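Local structure of CELL WALL surface anchor family protein (Streptococcus pneumoniae, 2WW8) at residues S629-N633 and G634-G638; T573-L576 and E577-R581; N197-D201 and N202-I206; E368-T371 and Q372-Q376. The protein is the adhesin of the pneumococcal pilus and probably helps the bacterium recognise and attach to host cells. All coordinates share one frame; numbering follows the deposited sequence.

Contact 1. Residues S629-N633 and G634-G638; sequences SRLEN and GQAVG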
loop_
_atom_site.group_PDB
_atom_site.type_symbol
_atom_site.label_atom_id
_atom_site.label_comp_id
_atom_site.label_asym_id
_atom_site.label_seq_id
_atom_site.Cartn_x
_atom_site.Cartn_y
_atom_site.Cartn_z
ATOM N N SER A 629 -8.896 16.432 -3.334
ATOM C CA SER A 629 -9.651 17.135 -2.297
ATOM C C SER A 629 -9.088 16.849 -0.913
ATOM O O SER A 629 -8.311 15.887 -0.684
ATOM C CB SER A 629 -11.183 16.878 -2.381
ATOM O OG SER A 629 -11.480 15.526 -2.088
ATOM N N ARG A 630 -9.427 17.735 0.031
ATOM C CA ARG A 630 -8.908 17.617 1.407
ATOM C C ARG A 630 -9.860 18.295 2.375
ATOM O O ARG A 630 -10.568 19.224 1.983
ATOM C CB ARG A 630 -7.507 18.276 1.539
ATOM C CG ARG A 630 -7.517 19.781 1.224
ATOM C CD ARG A 630 -6.093 20.368 1.190
ATOM N NE ARG A 630 -6.137 21.774 0.794
ATOM C CZ ARG A 630 -6.185 22.238 -0.452
ATOM N NH1 ARG A 630 -6.206 21.397 -1.482
ATOM N NH2 ARG A 630 -6.249 23.559 -0.673
ATOM N N LEU A 631 -9.868 17.866 3.623
ATOM C CA LEU A 631 -10.394 18.759 4.668
ATOM C C LEU A 631 -9.348 19.736 5.109
ATOM O O LEU A 631 -8.203 19.358 5.448
ATOM C CB LEU A 631 -10.954 18.030 5.898
ATOM C CG LEU A 631 -12.137 17.102 5.482
ATOM C CD1 LEU A 631 -12.710 16.519 6.775
ATOM C CD2 LEU A 631 -13.256 17.863 4.721
ATOM N N GLU A 632 -9.746 20.994 5.105
ATOM C CA GLU A 632 -8.797 22.012 5.481
ATOM C C GLU A 632 -9.478 22.832 6.564
ATOM O O GLU A 632 -10.492 23.470 6.342
ATOM C CB GLU A 632 -8.409 22.827 4.224
ATOM C CG GLU A 632 -7.358 23.849 4.462
ATOM C CD GLU A 632 -7.014 24.615 3.155
ATOM O OE1 GLU A 632 -7.391 25.815 3.052
ATOM O OE2 GLU A 632 -6.374 24.028 2.241
ATOM N N ASN A 633 -8.915 22.834 7.762
ATOM C CA ASN A 633 -9.572 23.481 8.902
ATOM C C ASN A 633 -11.051 23.058 9.048
ATOM O O ASN A 633 -11.921 23.875 9.377
ATOM C CB ASN A 633 -9.471 24.998 8.810
ATOM C CG ASN A 633 -9.530 25.632 10.209
ATOM O OD1 ASN A 633 -9.181 24.991 11.177
ATOM N ND2 ASN A 633 -10.050 26.812 10.318
ATOM N N GLY A 634 -11.314 21.782 8.799
ATOM C CA GLY A 634 -12.673 21.241 8.903
ATOM C C GLY A 634 -13.544 21.378 7.667
ATOM O O GLY A 634 -14.632 20.795 7.664
ATOM N N GLN A 635 -13.086 22.100 6.632
ATOM C CA GLN A 635 -13.929 22.366 5.461
ATOM C C GLN A 635 -13.391 21.627 4.247
ATOM O O GLN A 635 -12.175 21.586 4.053
ATOM C CB GLN A 635 -13.941 23.845 5.057
ATOM C CG GLN A 635 -14.356 24.814 6.152
ATOM C CD GLN A 635 -15.659 24.366 6.777
ATOM O OE1 GLN A 635 -16.681 24.249 6.088
ATOM N NE2 GLN A 635 -15.621 24.060 8.070
ATOM N N ALA A 636 -14.279 21.108 3.401
ATOM C CA ALA A 636 -13.824 20.332 2.247
ATOM C C ALA A 636 -13.507 21.299 1.114
ATOM O O ALA A 636 -14.363 22.099 0.666
ATOM C CB ALA A 636 -14.870 19.253 1.839
ATOM N N VAL A 637 -12.279 21.225 0.626
ATOM C CA VAL A 637 -11.878 22.160 -0.441
ATOM C C VAL A 637 -11.185 21.389 -1.577
ATOM O O VAL A 637 -10.769 20.232 -1.379
ATOM C CB VAL A 637 -10.911 23.274 0.064
ATOM C CG1 VAL A 637 -11.623 24.224 1.079
ATOM C CG2 VAL A 637 -9.605 22.709 0.602
ATOM N N GLY A 638 -11.046 22.002 -2.746
ATOM C CA GLY A 638 -10.261 21.386 -3.832
ATOM C C GLY A 638 -11.047 20.314 -4.593
ATOM O O GLY A 638 -12.277 20.321 -4.564
#

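Contact 2. Residues T573-L576 and E577-R581; sequences TKIL and EQLNR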
loop_
_atom_site.group_PDB
_atom_site.type_symbol
_atom_site.label_atom_id
_atom_site.label_comp_id
_atom_site.label_asym_id
_atom_site.label_seq_id
_atom_site.Cartn_x
_atom_site.Cartn_y
_atom_site.Cartn_z
ATOM N N THR A 573 -11.446 14.239 -28.153
ATOM C CA THR A 573 -11.289 13.973 -26.726
ATOM C C THR A 573 -12.656 13.553 -26.102
ATOM O O THR A 573 -12.680 13.153 -24.932
ATOM C CB THR A 573 -10.722 15.170 -25.892
ATOM O OG1 THR A 573 -11.646 16.269 -25.881
ATOM C CG2 THR A 573 -9.316 15.689 -26.330
ATOM N N LYS A 574 -13.766 13.599 -26.853
ATOM C CA LYS A 574 -15.117 13.300 -26.321
ATOM C C LYS A 574 -15.731 11.999 -26.853
ATOM O O LYS A 574 -16.917 11.741 -26.663
ATOM C CB LYS A 574 -16.144 14.394 -26.642
ATOM C CG LYS A 574 -15.785 15.851 -26.342
ATOM C CD LYS A 574 -15.581 16.074 -24.912
ATOM C CE LYS A 574 -15.425 17.569 -24.595
ATOM N NZ LYS A 574 -16.146 17.777 -23.320
ATOM N N ILE A 575 -14.951 11.210 -27.583
ATOM C CA ILE A 575 -15.400 9.885 -27.954
ATOM C C ILE A 575 -15.798 9.014 -26.750
ATOM O O ILE A 575 -16.897 8.470 -26.701
ATOM C CB ILE A 575 -14.344 9.188 -28.812
ATOM C CG1 ILE A 575 -14.054 10.015 -30.080
ATOM C CG2 ILE A 575 -14.763 7.698 -29.129
ATOM C CD1 ILE A 575 -12.704 9.617 -30.673
ATOM N N LEU A 576 -14.968 8.919 -25.720
ATOM C CA LEU A 576 -15.348 8.135 -24.553
ATOM C C LEU A 576 -16.652 8.656 -23.919
ATOM O O LEU A 576 -17.572 7.870 -23.602
ATOM C CB LEU A 576 -14.206 8.061 -23.528
ATOM C CG LEU A 576 -14.535 7.205 -22.296
ATOM C CD1 LEU A 576 -15.084 5.768 -22.711
ATOM C CD2 LEU A 576 -13.358 7.176 -21.317
ATOM N N GLU A 577 -16.744 9.978 -23.782
ATOM C CA GLU A 577 -17.917 10.551 -23.169
ATOM C C GLU A 577 -19.150 10.072 -23.933
ATOM O O GLU A 577 -20.173 9.760 -23.331
ATOM C CB GLU A 577 -17.800 12.073 -23.180
ATOM C CG GLU A 577 -19.068 12.852 -22.828
ATOM C CD GLU A 577 -18.768 14.338 -23.136
ATOM O OE1 GLU A 577 -18.122 14.994 -22.282
ATOM O OE2 GLU A 577 -19.082 14.823 -24.262
ATOM N N GLN A 578 -19.063 10.006 -25.259
ATOM C CA GLN A 578 -20.265 9.620 -26.015
ATOM C C GLN A 578 -20.612 8.130 -25.943
ATOM O O GLN A 578 -21.791 7.768 -25.805
ATOM C CB GLN A 578 -20.158 10.148 -27.433
ATOM C CG GLN A 578 -21.400 9.999 -28.234
ATOM C CD GLN A 578 -22.640 10.615 -27.588
ATOM O OE1 GLN A 578 -23.659 9.916 -27.480
ATOM N NE2 GLN A 578 -22.556 11.845 -27.101
ATOM N N LEU A 579 -19.578 7.284 -25.992
ATOM C CA LEU A 579 -19.737 5.855 -25.764
ATOM C C LEU A 579 -20.310 5.656 -24.367
ATOM O O LEU A 579 -21.229 4.840 -24.175
ATOM C CB LEU A 579 -18.404 5.111 -25.850
ATOM C CG LEU A 579 -17.777 5.038 -27.237
ATOM C CD1 LEU A 579 -16.333 4.543 -27.148
ATOM C CD2 LEU A 579 -18.554 4.111 -28.195
ATOM N N ASN A 580 -19.736 6.359 -23.397
ATOM C CA ASN A 580 -20.293 6.287 -22.058
ATOM C C ASN A 580 -21.783 6.685 -21.926
ATOM O O ASN A 580 -22.545 6.056 -21.192
ATOM C CB ASN A 580 -19.402 7.099 -21.105
ATOM C CG ASN A 580 -19.501 6.594 -19.682
ATOM O OD1 ASN A 580 -19.774 5.421 -19.420
ATOM N ND2 ASN A 580 -19.385 7.502 -18.759
ATOM N N ARG A 581 -22.193 7.766 -22.576
ATOM C CA ARG A 581 -23.576 8.200 -22.648
ATOM C C ARG A 581 -24.475 7.083 -23.208
ATOM O O ARG A 581 -25.533 6.788 -22.643
ATOM C CB ARG A 581 -23.664 9.459 -23.552
ATOM C CG ARG A 581 -25.001 10.196 -23.410
ATOM C CD ARG A 581 -25.056 11.498 -24.209
ATOM N NE ARG A 581 -25.093 11.284 -25.674
ATOM C CZ ARG A 581 -26.172 10.964 -26.401
ATOM N NH1 ARG A 581 -27.359 10.815 -25.849
ATOM N NH2 ARG A 581 -26.095 10.830 -27.704
HETATM O O HOH W 1 -14.472 11.454 -23.707
#

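Contact 3. Residues N197-D201 and N202-I206; sequences NNLDD and NQYGI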
loop_
_atom_site.group_PDB
_atom_site.type_symbol
_atom_site.label_atom_id
_atom_site.label_comp_id
_atom_site.label_asym_id
_atom_site.label_seq_id
_atom_site.Cartn_x
_atom_site.Cartn_y
_atom_site.Cartn_z
ATOM N N ASN A 197 6.467 7.753 14.994
ATOM C CA ASN A 197 6.773 9.151 15.303
ATOM C C ASN A 197 7.835 9.311 16.360
ATOM O O ASN A 197 8.690 10.177 16.244
ATOM C CB ASN A 197 5.545 9.937 15.744
ATOM C CG ASN A 197 4.461 9.924 14.676
ATOM O OD1 ASN A 197 4.761 9.758 13.497
ATOM N ND2 ASN A 197 3.211 10.034 15.083
ATOM N N ASN A 198 7.759 8.497 17.400
ATOM C CA ASN A 198 8.799 8.548 18.425
ATOM C C ASN A 198 8.795 7.174 19.114
ATOM O O ASN A 198 7.881 6.830 19.874
ATOM C CB ASN A 198 8.527 9.740 19.362
ATOM C CG ASN A 198 9.643 9.968 20.354
ATOM O OD1 ASN A 198 10.301 9.025 20.798
ATOM N ND2 ASN A 198 9.866 11.222 20.723
ATOM N N LEU A 199 9.820 6.379 18.821
ATOM C CA LEU A 199 9.828 4.992 19.265
ATOM C C LEU A 199 9.879 4.842 20.789
ATOM O O LEU A 199 9.069 4.077 21.341
ATOM C CB LEU A 199 10.867 4.103 18.552
ATOM C CG LEU A 199 10.794 2.596 18.841
ATOM C CD1 LEU A 199 9.432 1.947 18.491
ATOM C CD2 LEU A 199 11.964 1.916 18.138
ATOM N N ASP A 200 10.800 5.572 21.417
ATOM C CA ASP A 200 11.017 5.567 22.863
ATOM C C ASP A 200 9.806 6.036 23.629
ATOM O O ASP A 200 9.585 5.625 24.765
ATOM C CB ASP A 200 12.236 6.406 23.282
ATOM C CG ASP A 200 13.552 5.822 22.766
ATOM O OD1 ASP A 200 13.589 4.725 22.142
ATOM O OD2 ASP A 200 14.594 6.476 22.993
ATOM N N ASP A 201 9.018 6.896 23.014
ATOM C CA ASP A 201 7.798 7.358 23.646
ATOM C C ASP A 201 6.493 6.689 23.147
ATOM O O ASP A 201 5.374 7.105 23.481
ATOM C CB ASP A 201 7.792 8.872 23.485
ATOM C CG ASP A 201 6.743 9.532 24.343
ATOM O OD1 ASP A 201 6.709 9.213 25.549
ATOM O OD2 ASP A 201 5.961 10.352 23.796
ATOM N N ASN A 202 6.631 5.638 22.345
ATOM C CA ASN A 202 5.477 4.872 21.865
ATOM C C ASN A 202 4.402 5.623 21.083
ATOM O O ASN A 202 3.202 5.413 21.328
ATOM C CB ASN A 202 4.817 4.169 23.046
ATOM C CG ASN A 202 5.813 3.321 23.821
ATOM O OD1 ASN A 202 6.537 2.510 23.228
ATOM N ND2 ASN A 202 5.873 3.517 25.139
ATOM N N GLN A 203 4.845 6.449 20.138
ATOM C CA GLN A 203 4.011 7.375 19.372
ATOM C C GLN A 203 4.076 6.921 17.932
ATOM O O GLN A 203 5.176 6.737 17.386
ATOM C CB GLN A 203 4.581 8.788 19.449
ATOM C CG GLN A 203 4.237 9.491 20.743
ATOM C CD GLN A 203 4.672 10.936 20.768
ATOM O OE1 GLN A 203 4.605 11.622 19.750
ATOM N NE2 GLN A 203 5.143 11.408 21.915
ATOM N N TYR A 204 2.895 6.725 17.346
ATOM C CA TYR A 204 2.799 6.211 15.970
ATOM C C TYR A 204 1.748 6.952 15.190
ATOM O O TYR A 204 0.725 7.432 15.739
ATOM C CB TYR A 204 2.362 4.742 16.020
ATOM C CG TYR A 204 3.313 3.845 16.811
ATOM C CD1 TYR A 204 3.235 3.753 18.197
ATOM C CD2 TYR A 204 4.314 3.140 16.160
ATOM C CE1 TYR A 204 4.117 2.925 18.918
ATOM C CE2 TYR A 204 5.175 2.312 16.853
ATOM C CZ TYR A 204 5.088 2.213 18.224
ATOM O OH TYR A 204 5.995 1.373 18.883
ATOM N N GLY A 205 1.988 6.990 13.880
ATOM C CA GLY A 205 0.949 7.441 12.964
ATOM C C GLY A 205 0.127 6.290 12.385
ATOM O O GLY A 205 0.714 5.271 11.989
ATOM N N ILE A 206 -1.193 6.481 12.309
ATOM C CA ILE A 206 -2.118 5.474 11.845
ATOM C C ILE A 206 -2.749 6.005 10.554
ATOM O O ILE A 206 -3.094 7.180 10.469
ATOM C CB ILE A 206 -3.265 5.229 12.864
ATOM C CG1 ILE A 206 -2.701 4.885 14.248
ATOM C CG2 ILE A 206 -4.061 4.026 12.413
ATOM C CD1 ILE A 206 -1.887 3.630 14.255
HETATM O O HOH W 2 4.138 5.585 26.021
#

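Contact 4. Residues E368-T371 and Q372-Q376; sequences EILT and QQARQ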
loop_
_atom_site.group_PDB
_atom_site.type_symbol
_atom_site.label_atom_id
_atom_site.label_comp_id
_atom_site.label_asym_id
_atom_site.label_seq_id
_atom_site.Cartn_x
_atom_site.Cartn_y
_atom_site.Cartn_z
ATOM N N GLU A 368 -22.692 -12.040 -37.311
ATOM C CA GLU A 368 -22.200 -13.414 -37.201
ATOM C C GLU A 368 -21.804 -13.801 -35.778
ATOM O O GLU A 368 -22.239 -14.842 -35.253
ATOM C CB GLU A 368 -21.003 -13.643 -38.162
ATOM C CG GLU A 368 -20.337 -14.983 -38.044
ATOM C CD GLU A 368 -19.243 -15.167 -39.131
ATOM O OE1 GLU A 368 -18.739 -14.218 -39.783
ATOM O OE2 GLU A 368 -18.893 -16.323 -39.392
ATOM N N ILE A 369 -20.984 -12.977 -35.134
ATOM C CA ILE A 369 -20.599 -13.237 -33.747
ATOM C C ILE A 369 -21.821 -13.348 -32.817
ATOM O O ILE A 369 -21.909 -14.286 -32.038
ATOM C CB ILE A 369 -19.611 -12.168 -33.214
ATOM C CG1 ILE A 369 -18.298 -12.333 -33.998
ATOM C CG2 ILE A 369 -19.464 -12.241 -31.664
ATOM C CD1 ILE A 369 -17.362 -11.202 -33.722
ATOM N N LEU A 370 -22.722 -12.374 -32.861
ATOM C CA LEU A 370 -23.925 -12.409 -31.972
ATOM C C LEU A 370 -24.838 -13.582 -32.333
ATOM O O LEU A 370 -25.288 -14.311 -31.442
ATOM C CB LEU A 370 -24.638 -11.080 -32.110
ATOM C CG LEU A 370 -23.913 -9.905 -31.465
ATOM C CD1 LEU A 370 -24.584 -8.631 -31.930
ATOM C CD2 LEU A 370 -23.917 -10.050 -29.861
ATOM N N THR A 371 -25.043 -13.827 -33.632
ATOM C CA THR A 371 -25.872 -14.953 -34.029
ATOM C C THR A 371 -25.277 -16.282 -33.497
ATOM O O THR A 371 -25.972 -17.167 -32.984
ATOM C CB THR A 371 -26.129 -14.935 -35.580
ATOM O OG1 THR A 371 -26.897 -13.752 -35.900
ATOM C CG2 THR A 371 -26.997 -16.159 -35.946
ATOM N N GLN A 372 -23.972 -16.443 -33.687
ATOM C CA GLN A 372 -23.349 -17.735 -33.411
ATOM C C GLN A 372 -22.992 -17.896 -31.950
ATOM O O GLN A 372 -23.062 -19.006 -31.441
ATOM C CB GLN A 372 -22.095 -17.914 -34.242
ATOM C CG GLN A 372 -22.528 -18.115 -35.694
ATOM C CD GLN A 372 -21.324 -18.398 -36.522
ATOM O OE1 GLN A 372 -20.220 -18.471 -35.975
ATOM N NE2 GLN A 372 -21.499 -18.545 -37.827
ATOM N N GLN A 373 -22.645 -16.800 -31.283
ATOM C CA GLN A 373 -22.061 -16.944 -29.936
ATOM C C GLN A 373 -22.860 -16.318 -28.782
ATOM O O GLN A 373 -22.586 -16.669 -27.647
ATOM C CB GLN A 373 -20.664 -16.355 -29.909
ATOM C CG GLN A 373 -19.726 -16.910 -31.048
ATOM C CD GLN A 373 -18.384 -16.164 -30.965
ATOM O OE1 GLN A 373 -17.873 -15.945 -29.865
ATOM N NE2 GLN A 373 -17.825 -15.778 -32.067
ATOM N N ALA A 374 -23.812 -15.430 -29.036
ATOM C CA ALA A 374 -24.516 -14.772 -27.938
ATOM C C ALA A 374 -25.373 -15.783 -27.164
ATOM O O ALA A 374 -25.884 -16.779 -27.714
ATOM C CB ALA A 374 -25.408 -13.637 -28.476
ATOM N N ARG A 375 -25.530 -15.505 -25.874
ATOM C CA ARG A 375 -26.464 -16.239 -25.086
ATOM C C ARG A 375 -27.918 -15.988 -25.471
ATOM O O ARG A 375 -28.276 -14.919 -25.944
ATOM C CB ARG A 375 -26.229 -16.003 -23.590
ATOM C CG ARG A 375 -24.810 -16.440 -23.209
ATOM C CD ARG A 375 -24.507 -15.831 -21.847
ATOM N NE ARG A 375 -24.156 -14.426 -22.047
ATOM C CZ ARG A 375 -23.538 -13.701 -21.116
ATOM N NH1 ARG A 375 -23.359 -14.238 -19.921
ATOM N NH2 ARG A 375 -23.223 -12.438 -21.344
ATOM N N GLN A 376 -28.762 -16.980 -25.229
ATOM C CA GLN A 376 -30.195 -16.827 -25.467
ATOM C C GLN A 376 -30.837 -15.661 -24.670
ATOM O O GLN A 376 -31.556 -14.824 -25.226
ATOM C CB GLN A 376 -30.923 -18.141 -25.160
ATOM C CG GLN A 376 -32.467 -17.987 -25.382
ATOM C CD GLN A 376 -33.268 -19.232 -25.068
ATOM O OE1 GLN A 376 -34.046 -19.234 -24.109
ATOM N NE2 GLN A 376 -33.088 -20.306 -25.849
#

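Contact 1. Residues S629-N633 and G634-G638
V637 CG2 lies over one face of the R630 guanidinium, 3.6 Å from R630 CZ and offset toward the rim of the group, while the carboxylate of E632 meets its edge in plane. That edge contact is a side-on salt bridge: R630 NE, at 2.7 Å, and NH2 both donate to E632 OE2, NE on its anti side and NH2 on its syn side, from the same face of the carboxylate. The extended E632 chain, with CG anti to the backbone N (chi1 -176°), crosses V637 at about a right angle, and its CB touches V637 CG2 at 3.8 Å. R630, E632 and V637 share one face of the hairpin with Q635. On the other face L631 CD2 packs on A636 CB at 3.6 Å, next to L647 and strand 621-625. R630 and V637 exchange two backbone bonds, V637 N to R630 O being 3.0 Å long. E632 and Q635 form the last hydrogen-bonded pair, E632 N donating to Q635 O at 2.7 Å, and N633 and G634 make the corner, both with positive phi. This is a beta hairpin with a two-residue loop in a type I' turn, within the Ig-like domain of the tip pilin family.

Contact 2. Residues T573-L576 and E577-R581
I575 and L579 sit one helical turn apart, joined by a nearly straight bond from L579 N to I575 O (3.0 Å, 175° at the hydrogen), and the first turn of helix 575-583 is built from this and two further i+4 to i bonds, Q578 N to K574 O, which is more bent, and N580 N to L576 O. The side chains of I575 and L579 run side by side and point the same way, I575 CG2 meeting L579 CD1 at 4.0 Å. The branch of I575 that touches is the one anti to its backbone N, and L579 CG also rests on I575 O at 3.6 Å. K574 and E577 form a second parallel pair on a more polar side. K574 is bent at chi2 (-63°), bringing CD to 3.8 Å from both E577 OE1 and E577 OE2, before NZ closes a loose salt bridge to E577 OE1 at 3.6 Å. E577 reaches it with an extended chain. A water bridges the start of the helix: it donates to T573 O and accepts from E577 N at 2.7 Å, satisfying an amide of the first turn. T573 OG1 bonds to D571 just upstream. The buried side, I575 and L579, faces strands 533-539 and 379-386 of the parallel sheet, whereas L576 and N580 lean on helix 247-263. With K574 at the N-cap position, the arrangement is a helix N-terminus with a water-bridged first turn, in a helix packed against a parallel beta-sheet, consistent with a von Willebrand factor A (integrin I-like) domain.

Contact 3. Residues N197-D201 and N202-I206
A tight beta turn with a bulge on each side links strands 187-196 and 203-218: L199 to N202 form a type I turn, N202 and Q203 both face N198 as a G1 bulge, and N197 and N198 both face Q203 as a classic bulge. Q203 O accepts from N197 N at 2.9 Å and from N198 N at 3.1 Å, both donors reaching it from the same face of its carbonyl plane. Q203 N returns a bond to N198 O, and N202 N closes the turn on L199 O. N202 has positive phi (58°), as the first bulge residue of a G1 bulge does. Over the turn, the Q203 amide approaches the D201 carboxylate obliquely, the planes 71° apart; Q203 NE2 is modelled 2.3 Å from D201 OD2, so a hydrogen bond is likely but its length is doubtful. L199 CD1 touches Y204 OH at 3.5 Å, with the ring oblique to it. A water joins D201 O to N202 ND2, which also bonds to D720. Beyond the turn, D201 forms a salt bridge with R681 of strand 673-682, which pairs with strand 203-218 on one side, while Y204 packs against strands 187-196 and 171-184.

Contact 4. Residues E368-T371 and Q372-Q376
Q372 lies alongside E368, one turn earlier in helix 359-373, both side chains pointing the same way. Q372 NE2 comes 3.8 Å from E368 CG, with amide and carboxylate planes 85° apart, close to perpendicular; the carboxylate has its salt bridge elsewhere, from OE1 to K365. Q372 N also donates to E368 O (2.8 Å), and Q372 CB and CG rest on that carbonyl oxygen. The preceding T371, whose side chain is about 4 Å from a bound calcium ion, bonds through OG1 to the backbone O of D367, a ligand of the calcium. Q373 follows with its N bonded to I369 O at 2.7 Å. Its extended side chain, CG beside the backbone N (chi1 -52°), crosses I369 obliquely and brings NE2 to 3.9 Å from I369 CG2, so the aliphatic branch packs against the amide while the polar ends are satisfied elsewhere: Q373 OE1 accepts from L324 N and NE2 donates to L322 O. A374 is the first residue to leave helical angles, its psi having swung to 150°, yet A374 N still donates to L370 O at 3.0 Å, the last of the helical bonds here. A374 CB meets L370 CD2 at 4.1 Å. A374 and R375 lead the chain off in an extended form, and the arginine forms a salt bridge with D226. I369 and L370 press on strands 225-232, 269-275 and 379-386, so the C-terminal turn of helix 359-373 packs on these three strands of the parallel sheet and hands the chain to the last of them.

How the contacts relate
Contacts 2 and 4 hold opposite ends of two helices packed on the same parallel sheet, an N-terminal first turn and a C-terminal last turn, with nearest atoms about 15 Å apart. Each puts aliphatic side chains against the strands; contact 2 adds a lysine-glutamate pair, contact 4 glutamine amides. Contacts 1 and 3 are turns between antiparallel strands: the hairpin at 629-638 is a surface feature carrying an arginine-glutamate pair, whereas the turn at 197-206 is partly buried and relies on amides, bulges and ties to neighbouring strands. Contacts 3 and 4 lie farthest apart, their centres about 62 Å from each other in this elongated chain; none of the four touches another.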